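Local coordinates for UDP-N-acetylglucosamine--peptide N-acetylglucosaminyltransferase stabilizing protein GtfB (Streptococcus gordonii, PDB 5E9T) that stabilises its glycosyltransferase partner GtfA and binds substrate in the GtfA-GtfB complex that attaches the first GlcNAc to the serine-rich repeat adhesin GspB, at residues 1-7 against 192-198; 12-16 against 38-42; 296-300 against 356-360. The contacts are given in a common frame with arbitrary orientation. Residue numbers count along the deposited sequence, not the author numbering.

Interactions 1 and 2 both reach the N-terminal parallel sheet, with centres about 11 Å apart; helix 10-21, which supplies one side of interaction 2, packs against interaction 1, and Q3 OE1 lies 3.0 Å from H16 ND1, probably hydrogen-bonded. Interaction 1 is buried and rests on backbone bonding between adjacent strands. Interaction 2, nested inside the loop that interaction 1 closes, is smaller, only partly buried, and made by side chains spanning from a helix to the sheet's outermost strand in this chain. Interaction 3, also partly buried, stands apart, its centre about 40 Å from that of interaction 1; it joins two loops, combining two short hydrogen bonds with isoleucine packing.

Interaction 1 (1-7 against 192-198); sequences MIQLFDY and DHILFNS
This is a parallel strand-to-strand contact in the middle of the N-terminal Rossmann-like sheet, where strand 2-5 lies beside strand 194-196. Both backbones are extended, and the short strand axes approach to 4.6 Å at a crossing angle of -30°, the twist of a parallel sheet. The register pairs I2 with I194 (CA to CA 5.2 Å) and Q3 with L195 (CA to CA 4.7 Å). Three backbone hydrogen bonds alternate along the pair: I2 N to H193 O at 3.1 Å, L195 N to I2 O at 3.0 Å, and L4 N to L195 O at 2.8 Å. Q3 CA adds a CA-H...O contact to L195 O at 3.1 Å. Beyond the strands a side chain takes over the bonding: N197, with chi1 p, turns OD1 back to accept from D6 N at 3.2 Å, and the same OD1 lies at the edge of the F5 ring, 3.3 Å from F5 CD1.

On one face I2 CD1 packs 3.7 Å from I194 CG1, and L4 CB sits 4.2 Å from I194 CG2. On the other, the extended side chain of selenomethionine M1 brings CE to 3.4 Å from L195 CD1.

Order 3-2-1-4-5 is the Rossmann pattern, and here the chain between strands 41-42 and 194-196 carries the large antiparallel sheet. Strand 28-30 bonds to strand 2-5 and strand 216-219 flanks 194-196; helix 10-21 covers the face of Q3, whose OE1 bonds T28, while helix 201-207 covers that of L4 and F196.

Interaction 2 (12-16 against 38-42); sequences TQDLH and PDDMI
Segment 38-42 is the turn leading into the short, weakly bonded outermost strand at about 41-42, and it faces helical residues 12-16 across a gap bridged by side chains. Helix 10-21 is the crossover between adjacent parallel strands 2-5 and 28-30, a beta-alpha-beta unit; this contact ties it to the next strand. CA atoms stay well apart, 9.3 Å for Q13 to P38 and 9.6 Å for H16 to D40, and only 206 Å² is buried. P38 comes first, its CG 3.5 Å from Q13 OE1. D39 and D40 then take helical backbone angles, closing a turn in which M41 N bonds P38 O at 2.8 Å. D40 OD2 is modelled at the H16 ring edge just 2.0 Å from H16 NE2, too short for a hydrogen bond, so that detail is unreliable. Next, selenomethionine M41 reaches to the helix with chi2 and chi3 both t. Its CE lies over one face of the H16 ring, 4.2 Å from the centroid and 22° off the normal, a CH-pi contact, and is 3.2 Å from Q13 OE1. I42 continues the strand, bonding through its backbone to T28 and V30.

H16 and Q13 both have chi1 t, and Q13 OE1 bonds Y8 OH. The chemistry is therefore mainly that of a methyl group against an imidazole whose ND1 is hydrogen-bonded to Q3 OE1, without a reliable polar bond between the segments.

Interaction 3 (296-300 against 356-360); sequences QIEGL and DINHG
Two short hydrogen bonds tie these loops together: H359 ND1 donates to Q296 O at 2.7 Å (angle 164°), and E298 N donates to I357 O at 2.8 Å (angle 156°). The first loop is a type II beta turn from I297 to L300 that leads into helix 300-306, with G299 at the N-cap position; the second follows strand 353-356. Loops at the ends of strands in an alternating strand-and-helix region are consistent with the second Rossmann-like domain of a GT-B fold. The peptide bond before Q296 is modelled cis. E298 (-74/119) and G299 (70/36) are the turn corners; the positive phi suits glycine, and a CB there would collide with E298 OE2. The turn's own bond, L300 N to I297 O at 3.5 Å, is weak. I297 CA and N358 CA, 4.1 Å apart, are the nearest CA pair of the two segments.

H359 points its CA-to-CB bond toward 296-300; with chi1 m, its CE1 rests 3.4 Å from E298 CB while Q296 O lies at the ring edge. E298 also touches F380 and S399. The remaining packing is aliphatic: I297 and L300 lean on I314 of strand 311-315, and I357, with chi1 p and chi2 t, fills the space beside them, its CD1 4.3 Å from L300 CD1 and 3.3 Å from I297 CG2.

Interaction 1 (1-7 against 192-198)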
HETATM    1  N   MSE B   1      30.377 -23.044  41.370  1.00 76.62           N
HETATM    2  CA  MSE B   1      30.449 -23.601  40.034  1.00 75.29           C
HETATM    3  C   MSE B   1      29.299 -23.114  39.154  1.00 70.83           C
HETATM    4  O   MSE B   1      28.177 -22.975  39.634  1.00 72.99           O
HETATM    5  CB  MSE B   1      30.448 -25.111  40.132  1.00 81.81           C
HETATM    6  CG  MSE B   1      31.203 -25.782  39.041  1.00 94.38           C
HETATM    7 SE   MSE B   1      30.563 -27.599  39.024  1.00100.98          SE
HETATM    8  CE  MSE B   1      31.501 -28.294  37.562  1.00 94.76           C
ATOM      9  N   ILE B   2      29.587 -22.824  37.883  1.00 63.49           N
ATOM     10  CA  ILE B   2      28.570 -22.415  36.920  1.00 54.38           C
ATOM     11  C   ILE B   2      28.901 -23.015  35.563  1.00 55.43           C
ATOM     12  O   ILE B   2      30.070 -23.212  35.215  1.00 53.20           O
ATOM     13  CB  ILE B   2      28.442 -20.877  36.777  1.00 47.61           C
ATOM     14  CG1 ILE B   2      29.756 -20.265  36.283  1.00 48.33           C
ATOM     15  CG2 ILE B   2      27.978 -20.227  38.074  1.00 48.06           C
ATOM     16  CD1 ILE B   2      29.565 -18.958  35.535  1.00 53.00           C
ATOM     17  N   GLN B   3      27.857 -23.306  34.792  1.00 57.77           N
ATOM     18  CA  GLN B   3      27.988 -23.558  33.365  1.00 57.80           C
ATOM     19  C   GLN B   3      27.422 -22.369  32.614  1.00 53.20           C
ATOM     20  O   GLN B   3      26.279 -21.964  32.848  1.00 57.47           O
ATOM     21  CB  GLN B   3      27.265 -24.826  32.924  1.00 61.87           C
ATOM     22  CG  GLN B   3      27.558 -26.047  33.731  1.00 62.96           C
ATOM     23  CD  GLN B   3      26.359 -26.953  33.785  1.00 66.23           C
ATOM     24  OE1 GLN B   3      25.231 -26.486  33.927  1.00 69.76           O
ATOM     25  NE2 GLN B   3      26.587 -28.251  33.672  1.00 71.35           N
ATOM     26  N   LEU B   4      28.220 -21.816  31.716  1.00 48.91           N
ATOM     27  CA  LEU B   4      27.845 -20.622  30.980  1.00 47.39           C
ATOM     28  C   LEU B   4      27.873 -20.951  29.497  1.00 52.29           C
ATOM     29  O   LEU B   4      28.948 -21.104  28.913  1.00 57.01           O
ATOM     30  CB  LEU B   4      28.805 -19.497  31.316  1.00 39.49           C
ATOM     31  CG  LEU B   4      28.534 -18.129  30.744  1.00 34.06           C
ATOM     32  CD1 LEU B   4      27.484 -17.410  31.556  1.00 32.87           C
ATOM     33  CD2 LEU B   4      29.816 -17.470  30.876  1.00 30.53           C
ATOM     34  N   PHE B   5      26.704 -21.025  28.877  1.00 48.75           N
ATOM     35  CA  PHE B   5      26.607 -21.417  27.482  1.00 45.39           C
ATOM     36  C   PHE B   5      26.159 -20.228  26.646  1.00 48.40           C
ATOM     37  O   PHE B   5      25.208 -19.529  27.011  1.00 52.30           O
ATOM     38  CB  PHE B   5      25.652 -22.598  27.304  1.00 46.70           C
ATOM     39  CG  PHE B   5      25.999 -23.793  28.154  1.00 51.32           C
ATOM     40  CD1 PHE B   5      27.151 -24.526  27.912  1.00 54.91           C
ATOM     41  CD2 PHE B   5      25.163 -24.192  29.183  1.00 48.56           C
ATOM     42  CE1 PHE B   5      27.467 -25.624  28.692  1.00 49.97           C
ATOM     43  CE2 PHE B   5      25.473 -25.292  29.960  1.00 47.43           C
ATOM     44  CZ  PHE B   5      26.626 -26.008  29.715  1.00 46.89           C
ATOM     45  N   ASP B   6      26.864 -19.991  25.538  1.00 48.78           N
ATOM     46  CA  ASP B   6      26.462 -18.942  24.609  1.00 54.69           C
ATOM     47  C   ASP B   6      25.025 -19.148  24.152  1.00 55.54           C
ATOM     48  O   ASP B   6      24.152 -18.309  24.398  1.00 55.40           O
ATOM     49  CB  ASP B   6      27.415 -18.900  23.416  1.00 60.85           C
ATOM     50  CG  ASP B   6      28.715 -18.200  23.742  1.00 63.61           C
ATOM     51  OD1 ASP B   6      28.693 -16.960  23.895  1.00 67.64           O
ATOM     52  OD2 ASP B   6      29.757 -18.883  23.844  1.00 60.06           O
ATOM     53  N   TYR B   7      24.760 -20.269  23.496  1.00 53.57           N
ATOM     54  CA  TYR B   7      23.446 -20.576  22.962  1.00 46.72           C
ATOM     55  C   TYR B   7      22.852 -21.779  23.670  1.00 48.69           C
ATOM     56  O   TYR B   7      23.559 -22.589  24.275  1.00 53.18           O
ATOM     57  CB  TYR B   7      23.519 -20.861  21.464  1.00 46.61           C
ATOM     58  CG  TYR B   7      24.095 -19.718  20.687  1.00 54.13           C
ATOM     59  CD1 TYR B   7      23.597 -18.435  20.848  1.00 58.77           C
ATOM     60  CD2 TYR B   7      25.149 -19.910  19.809  1.00 55.88           C
ATOM     61  CE1 TYR B   7      24.120 -17.378  20.146  1.00 59.45           C
ATOM     62  CE2 TYR B   7      25.682 -18.857  19.102  1.00 58.78           C
ATOM     63  CZ  TYR B   7      25.163 -17.593  19.274  1.00 58.21           C
ATOM     64  OH  TYR B   7      25.687 -16.534  18.575  1.00 60.23           O
ATOM     65  N   ASP B 192      34.159 -20.693  41.273  1.00 70.75           N
ATOM     66  CA  ASP B 192      35.260 -21.671  41.293  1.00 77.73           C
ATOM     67  C   ASP B 192      35.683 -22.022  39.896  1.00 78.91           C
ATOM     68  O   ASP B 192      36.874 -22.025  39.561  1.00 78.61           O
ATOM     69  CB  ASP B 192      34.864 -23.029  41.902  1.00 90.91           C
ATOM     70  CG  ASP B 192      34.087 -22.937  43.173  1.00100.89           C
ATOM     71  OD1 ASP B 192      33.576 -23.972  43.600  1.00110.14           O
ATOM     72  OD2 ASP B 192      34.014 -21.872  43.762  1.00104.06           O
ATOM     73  N   HIS B 193      34.688 -22.367  39.092  1.00 81.30           N
ATOM     74  CA  HIS B 193      34.874 -23.016  37.817  1.00 80.48           C
ATOM     75  C   HIS B 193      33.790 -22.497  36.898  1.00 74.11           C
ATOM     76  O   HIS B 193      32.634 -22.375  37.309  1.00 76.05           O
ATOM     77  CB  HIS B 193      34.782 -24.535  37.974  1.00 83.31           C
ATOM     78  CG  HIS B 193      35.909 -25.122  38.762  1.00 85.91           C
ATOM     79  ND1 HIS B 193      37.225 -25.001  38.373  1.00 89.88           N
ATOM     80  CD2 HIS B 193      35.922 -25.822  39.921  1.00 84.38           C
ATOM     81  CE1 HIS B 193      38.000 -25.606  39.253  1.00 90.16           C
ATOM     82  NE2 HIS B 193      37.234 -26.114  40.201  1.00 87.70           N
ATOM     83  N   ILE B 194      34.169 -22.180  35.672  1.00 64.10           N
ATOM     84  CA  ILE B 194      33.228 -21.786  34.644  1.00 59.34           C
ATOM     85  C   ILE B 194      33.379 -22.805  33.528  1.00 58.44           C
ATOM     86  O   ILE B 194      34.415 -22.845  32.856  1.00 56.31           O
ATOM     87  CB  ILE B 194      33.496 -20.360  34.142  1.00 59.08           C
ATOM     88  CG1 ILE B 194      33.241 -19.339  35.257  1.00 55.65           C
ATOM     89  CG2 ILE B 194      32.654 -20.057  32.914  1.00 59.50           C
ATOM     90  CD1 ILE B 194      33.564 -17.914  34.865  1.00 50.38           C
ATOM     91  N   LEU B 195      32.374 -23.642  33.328  1.00 57.35           N
ATOM     92  CA  LEU B 195      32.381 -24.533  32.178  1.00 55.61           C
ATOM     93  C   LEU B 195      31.529 -23.893  31.098  1.00 58.03           C
ATOM     94  O   LEU B 195      30.367 -23.550  31.338  1.00 61.16           O
ATOM     95  CB  LEU B 195      31.874 -25.925  32.524  1.00 53.22           C
ATOM     96  CG  LEU B 195      32.660 -26.486  33.681  1.00 57.57           C
ATOM     97  CD1 LEU B 195      31.570 -26.590  34.665  1.00 59.10           C
ATOM     98  CD2 LEU B 195      33.273 -27.855  33.450  1.00 58.27           C
ATOM     99  N   PHE B 196      32.115 -23.723  29.918  1.00 57.86           N
ATOM    100  CA  PHE B 196      31.452 -23.027  28.831  1.00 55.98           C
ATOM    101  C   PHE B 196      31.731 -23.747  27.520  1.00 54.94           C
ATOM    102  O   PHE B 196      32.715 -24.478  27.382  1.00 50.06           O
ATOM    103  CB  PHE B 196      31.890 -21.560  28.757  1.00 54.19           C
ATOM    104  CG  PHE B 196      33.366 -21.370  28.688  1.00 49.55           C
ATOM    105  CD1 PHE B 196      34.128 -21.341  29.842  1.00 50.84           C
ATOM    106  CD2 PHE B 196      33.993 -21.200  27.468  1.00 47.51           C
ATOM    107  CE1 PHE B 196      35.487 -21.157  29.777  1.00 57.60           C
ATOM    108  CE2 PHE B 196      35.353 -21.012  27.397  1.00 52.82           C
ATOM    109  CZ  PHE B 196      36.102 -20.993  28.551  1.00 58.40           C
ATOM    110  N   ASN B 197      30.807 -23.575  26.575  1.00 60.21           N
ATOM    111  CA  ASN B 197      30.807 -24.319  25.322  1.00 62.27           C
ATOM    112  C   ASN B 197      31.314 -23.569  24.090  1.00 61.19           C
ATOM    113  O   ASN B 197      31.271 -24.145  22.998  1.00 62.44           O
ATOM    114  CB  ASN B 197      29.398 -24.849  25.043  1.00 65.14           C
ATOM    115  CG  ASN B 197      28.386 -23.745  24.930  1.00 73.13           C
ATOM    116  OD1 ASN B 197      28.539 -22.694  25.545  1.00 76.46           O
ATOM    117  ND2 ASN B 197      27.338 -23.974  24.148  1.00 78.04           N
ATOM    118  N   SER B 198      31.751 -22.308  24.186  1.00 60.91           N
ATOM    119  CA  SER B 198      32.176 -21.638  22.959  1.00 63.43           C
ATOM    120  C   SER B 198      33.211 -20.550  23.222  1.00 63.62           C
ATOM    121  O   SER B 198      33.523 -20.208  24.365  1.00 68.70           O
ATOM    122  CB  SER B 198      30.981 -21.033  22.213  1.00 63.27           C
ATOM    123  OG  SER B 198      31.406 -20.348  21.048  1.00 61.58           O
TER

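Interaction 2 (12-16 against 38-42)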
ATOM      1  N   THR B  12      24.473 -28.117  23.521  1.00 44.83           N
ATOM      2  CA  THR B  12      24.682 -27.636  24.879  1.00 38.88           C
ATOM      3  C   THR B  12      23.799 -28.376  25.876  1.00 38.71           C
ATOM      4  O   THR B  12      24.166 -28.488  27.048  1.00 46.13           O
ATOM      5  CB  THR B  12      24.450 -26.123  24.964  1.00 32.20           C
ATOM      6  OG1 THR B  12      23.234 -25.850  25.672  1.00 42.15           O
ATOM      7  CG2 THR B  12      24.373 -25.522  23.584  1.00 24.32           C
ATOM      8  N   GLN B  13      22.655 -28.906  25.433  1.00 38.62           N
ATOM      9  CA  GLN B  13      21.839 -29.720  26.330  1.00 45.04           C
ATOM     10  C   GLN B  13      22.536 -31.036  26.653  1.00 44.62           C
ATOM     11  O   GLN B  13      22.603 -31.441  27.819  1.00 43.62           O
ATOM     12  CB  GLN B  13      20.462 -29.985  25.721  1.00 43.40           C
ATOM     13  CG  GLN B  13      19.535 -30.778  26.643  1.00 41.81           C
ATOM     14  CD  GLN B  13      18.920 -29.924  27.738  1.00 47.23           C
ATOM     15  OE1 GLN B  13      18.428 -28.830  27.479  1.00 49.31           O
ATOM     16  NE2 GLN B  13      18.953 -30.419  28.971  1.00 49.24           N
ATOM     17  N   ASP B  14      23.056 -31.718  25.629  1.00 45.30           N
ATOM     18  CA  ASP B  14      23.769 -32.972  25.853  1.00 49.86           C
ATOM     19  C   ASP B  14      24.947 -32.767  26.795  1.00 49.51           C
ATOM     20  O   ASP B  14      25.120 -33.512  27.767  1.00 52.88           O
ATOM     21  CB  ASP B  14      24.242 -33.556  24.521  1.00 55.50           C
ATOM     22  CG  ASP B  14      23.104 -34.116  23.692  1.00 61.29           C
ATOM     23  OD1 ASP B  14      22.078 -34.518  24.284  1.00 64.23           O
ATOM     24  OD2 ASP B  14      23.236 -34.161  22.451  1.00 63.09           O
ATOM     25  N   LEU B  15      25.774 -31.757  26.516  1.00 48.10           N
ATOM     26  CA  LEU B  15      26.846 -31.400  27.437  1.00 42.57           C
ATOM     27  C   LEU B  15      26.294 -31.145  28.832  1.00 42.43           C
ATOM     28  O   LEU B  15      26.820 -31.656  29.826  1.00 52.43           O
ATOM     29  CB  LEU B  15      27.592 -30.173  26.910  1.00 40.79           C
ATOM     30  CG  LEU B  15      28.464 -29.392  27.893  1.00 42.05           C
ATOM     31  CD1 LEU B  15      29.462 -30.305  28.571  1.00 39.43           C
ATOM     32  CD2 LEU B  15      29.185 -28.269  27.174  1.00 45.82           C
ATOM     33  N   HIS B  16      25.215 -30.370  28.921  1.00 35.74           N
ATOM     34  CA  HIS B  16      24.635 -30.059  30.221  1.00 42.20           C
ATOM     35  C   HIS B  16      24.062 -31.304  30.889  1.00 49.77           C
ATOM     36  O   HIS B  16      24.276 -31.532  32.085  1.00 53.80           O
ATOM     37  CB  HIS B  16      23.555 -28.993  30.067  1.00 44.43           C
ATOM     38  CG  HIS B  16      22.753 -28.770  31.307  1.00 45.21           C
ATOM     39  ND1 HIS B  16      23.148 -27.902  32.301  1.00 47.46           N
ATOM     40  CD2 HIS B  16      21.582 -29.310  31.719  1.00 48.01           C
ATOM     41  CE1 HIS B  16      22.251 -27.912  33.271  1.00 51.57           C
ATOM     42  NE2 HIS B  16      21.290 -28.758  32.942  1.00 51.93           N
ATOM     43  N   PRO B  38      14.849 -24.654  29.250  1.00 43.65           N
ATOM     44  CA  PRO B  38      14.535 -25.592  30.334  1.00 38.77           C
ATOM     45  C   PRO B  38      14.585 -24.882  31.682  1.00 41.23           C
ATOM     46  O   PRO B  38      15.437 -24.023  31.919  1.00 48.22           O
ATOM     47  CB  PRO B  38      15.628 -26.657  30.213  1.00 35.35           C
ATOM     48  CG  PRO B  38      16.080 -26.573  28.790  1.00 33.37           C
ATOM     49  CD  PRO B  38      15.980 -25.123  28.424  1.00 40.37           C
ATOM     50  N   ASP B  39      13.651 -25.242  32.571  1.00 42.64           N
ATOM     51  CA  ASP B  39      13.623 -24.644  33.904  1.00 48.38           C
ATOM     52  C   ASP B  39      14.960 -24.791  34.608  1.00 46.89           C
ATOM     53  O   ASP B  39      15.263 -24.022  35.527  1.00 41.69           O
ATOM     54  CB  ASP B  39      12.520 -25.283  34.746  1.00 55.07           C
ATOM     55  CG  ASP B  39      11.248 -25.510  33.960  1.00 65.72           C
ATOM     56  OD1 ASP B  39      10.510 -24.528  33.727  1.00 69.87           O
ATOM     57  OD2 ASP B  39      10.992 -26.670  33.572  1.00 70.39           O
ATOM     58  N   ASP B  40      15.754 -25.775  34.181  1.00 51.32           N
ATOM     59  CA  ASP B  40      17.131 -25.934  34.630  1.00 53.42           C
ATOM     60  C   ASP B  40      17.912 -24.627  34.566  1.00 52.91           C
ATOM     61  O   ASP B  40      18.703 -24.321  35.467  1.00 57.55           O
ATOM     62  CB  ASP B  40      17.806 -26.989  33.754  1.00 58.45           C
ATOM     63  CG  ASP B  40      18.677 -27.929  34.537  1.00 63.27           C
ATOM     64  OD1 ASP B  40      18.418 -28.116  35.742  1.00 63.56           O
ATOM     65  OD2 ASP B  40      19.614 -28.494  33.939  1.00 64.42           O
HETATM   66  N   MSE B  41      17.702 -23.842  33.514  1.00 48.94           N
HETATM   67  CA  MSE B  41      18.610 -22.745  33.201  1.00 40.32           C
HETATM   68  C   MSE B  41      17.970 -21.366  33.363  1.00 39.37           C
HETATM   69  O   MSE B  41      16.777 -21.250  33.646  1.00 35.47           O
HETATM   70  CB  MSE B  41      19.132 -22.926  31.772  1.00 31.66           C
HETATM   71  CG  MSE B  41      19.299 -24.399  31.399  1.00 39.32           C
HETATM   72 SE   MSE B  41      20.056 -24.781  29.641  1.00 43.55          SE
HETATM   73  CE  MSE B  41      19.660 -26.682  29.533  1.00 67.46           C
ATOM     74  N   ILE B  42      18.783 -20.326  33.183  1.00 35.72           N
ATOM     75  CA  ILE B  42      18.349 -18.935  33.256  1.00 33.51           C
ATOM     76  C   ILE B  42      19.172 -18.138  32.253  1.00 38.05           C
ATOM     77  O   ILE B  42      20.192 -18.606  31.741  1.00 43.72           O
ATOM     78  CB  ILE B  42      18.506 -18.327  34.668  1.00 34.77           C
ATOM     79  CG1 ILE B  42      19.909 -18.593  35.211  1.00 38.07           C
ATOM     80  CG2 ILE B  42      17.430 -18.840  35.619  1.00 34.13           C
ATOM     81  CD1 ILE B  42      20.266 -17.716  36.380  1.00 40.40           C
TER

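Interaction 3 (296-300 against 356-360)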
ATOM      1  N   GLN B 296       9.394 -38.230  -3.264  1.00100.43           N
ATOM      2  CA  GLN B 296       9.478 -39.599  -2.792  1.00102.61           C
ATOM      3  C   GLN B 296      10.770 -40.020  -2.146  1.00103.48           C
ATOM      4  O   GLN B 296      11.883 -39.624  -2.517  1.00104.41           O
ATOM      5  CB  GLN B 296       9.118 -40.562  -3.917  1.00102.69           C
ATOM      6  CG  GLN B 296       8.573 -41.879  -3.373  1.00104.25           C
ATOM      7  CD  GLN B 296       9.139 -43.047  -4.061  1.00105.69           C
ATOM      8  OE1 GLN B 296      10.240 -43.002  -4.613  1.00113.90           O
ATOM      9  NE2 GLN B 296       8.419 -44.143  -4.021  1.00100.27           N
ATOM     10  N   ILE B 297      10.549 -40.865  -1.144  1.00 96.71           N
ATOM     11  CA  ILE B 297      11.578 -41.568  -0.406  1.00 88.67           C
ATOM     12  C   ILE B 297      12.490 -42.192  -1.447  1.00 87.98           C
ATOM     13  O   ILE B 297      12.030 -42.952  -2.308  1.00 89.05           O
ATOM     14  CB  ILE B 297      10.936 -42.645   0.488  1.00 85.49           C
ATOM     15  CG1 ILE B 297      10.045 -42.026   1.577  1.00 79.24           C
ATOM     16  CG2 ILE B 297      11.977 -43.583   1.000  1.00 89.63           C
ATOM     17  CD1 ILE B 297       8.603 -41.791   1.132  1.00 76.96           C
ATOM     18  N   GLU B 298      13.782 -41.904  -1.374  1.00 89.81           N
ATOM     19  CA  GLU B 298      14.663 -42.328  -2.447  1.00 94.82           C
ATOM     20  C   GLU B 298      14.868 -43.832  -2.337  1.00 96.44           C
ATOM     21  O   GLU B 298      15.381 -44.323  -1.327  1.00 92.75           O
ATOM     22  CB  GLU B 298      15.990 -41.571  -2.379  1.00 97.77           C
ATOM     23  CG  GLU B 298      16.886 -41.722  -3.601  1.00100.58           C
ATOM     24  CD  GLU B 298      17.362 -43.143  -3.806  1.00104.94           C
ATOM     25  OE1 GLU B 298      17.416 -43.585  -4.970  1.00103.36           O
ATOM     26  OE2 GLU B 298      17.659 -43.818  -2.798  1.00110.75           O
ATOM     27  N   GLY B 299      14.471 -44.556  -3.378  1.00101.78           N
ATOM     28  CA  GLY B 299      14.658 -45.994  -3.424  1.00101.84           C
ATOM     29  C   GLY B 299      13.794 -46.793  -2.475  1.00 97.82           C
ATOM     30  O   GLY B 299      14.249 -47.813  -1.940  1.00 96.58           O
ATOM     31  N   LEU B 300      12.556 -46.362  -2.249  1.00 98.35           N
ATOM     32  CA  LEU B 300      11.669 -47.168  -1.420  1.00106.07           C
ATOM     33  C   LEU B 300      11.227 -48.419  -2.169  1.00109.53           C
ATOM     34  O   LEU B 300      11.384 -49.536  -1.668  1.00105.68           O
ATOM     35  CB  LEU B 300      10.477 -46.336  -0.966  1.00109.89           C
ATOM     36  CG  LEU B 300       9.539 -46.950   0.064  1.00114.88           C
ATOM     37  CD1 LEU B 300      10.254 -47.503   1.304  1.00124.77           C
ATOM     38  CD2 LEU B 300       8.580 -45.852   0.429  1.00114.06           C
ATOM     39  N   ASP B 356      16.984 -43.544   6.887  1.00 76.66           N
ATOM     40  CA  ASP B 356      16.835 -42.120   6.606  1.00 82.27           C
ATOM     41  C   ASP B 356      16.908 -42.041   5.090  1.00 86.07           C
ATOM     42  O   ASP B 356      17.964 -41.837   4.492  1.00 90.70           O
ATOM     43  CB  ASP B 356      17.924 -41.311   7.300  1.00 85.13           C
ATOM     44  CG  ASP B 356      17.554 -39.855   7.473  1.00 84.89           C
ATOM     45  OD1 ASP B 356      16.347 -39.539   7.402  1.00 90.56           O
ATOM     46  OD2 ASP B 356      18.467 -39.032   7.699  1.00 77.89           O
ATOM     47  N   ILE B 357      15.736 -42.203   4.485  1.00 88.86           N
ATOM     48  CA  ILE B 357      15.596 -42.372   3.045  1.00 84.35           C
ATOM     49  C   ILE B 357      14.808 -41.258   2.377  1.00 87.33           C
ATOM     50  O   ILE B 357      14.775 -41.200   1.138  1.00 86.12           O
ATOM     51  CB  ILE B 357      14.955 -43.741   2.757  1.00 79.63           C
ATOM     52  CG1 ILE B 357      13.913 -43.997   3.846  1.00 82.77           C
ATOM     53  CG2 ILE B 357      16.004 -44.826   2.822  1.00 79.62           C
ATOM     54  CD1 ILE B 357      13.104 -45.246   3.673  1.00 92.31           C
ATOM     55  N   ASN B 358      14.156 -40.393   3.149  1.00 87.43           N
ATOM     56  CA  ASN B 358      13.202 -39.414   2.655  1.00 84.65           C
ATOM     57  C   ASN B 358      13.902 -38.200   2.052  1.00 91.07           C
ATOM     58  O   ASN B 358      15.103 -37.978   2.227  1.00 90.76           O
ATOM     59  CB  ASN B 358      12.234 -38.989   3.758  1.00 81.53           C
ATOM     60  CG  ASN B 358      12.921 -38.756   5.078  1.00 85.56           C
ATOM     61  OD1 ASN B 358      14.128 -38.945   5.204  1.00 93.08           O
ATOM     62  ND2 ASN B 358      12.153 -38.339   6.076  1.00 80.76           N
ATOM     63  N   HIS B 359      13.121 -37.424   1.310  1.00 96.78           N
ATOM     64  CA  HIS B 359      13.554 -36.184   0.690  1.00 90.22           C
ATOM     65  C   HIS B 359      12.867 -35.004   1.363  1.00 81.73           C
ATOM     66  O   HIS B 359      11.814 -35.143   1.993  1.00 83.36           O
ATOM     67  CB  HIS B 359      13.243 -36.184  -0.812  1.00 88.83           C
ATOM     68  CG  HIS B 359      14.296 -36.840  -1.645  1.00 88.70           C
ATOM     69  ND1 HIS B 359      14.053 -37.950  -2.425  1.00 89.19           N
ATOM     70  CD2 HIS B 359      15.605 -36.541  -1.819  1.00 91.06           C
ATOM     71  CE1 HIS B 359      15.164 -38.303  -3.045  1.00 90.86           C
ATOM     72  NE2 HIS B 359      16.122 -37.465  -2.693  1.00 94.36           N
ATOM     73  N   GLY B 360      13.498 -33.837   1.255  1.00 75.33           N
ATOM     74  CA  GLY B 360      12.954 -32.652   1.888  1.00 75.12           C
ATOM     75  C   GLY B 360      13.430 -32.508   3.324  1.00 78.24           C
ATOM     76  O   GLY B 360      14.488 -33.008   3.711  1.00 84.19           O
TER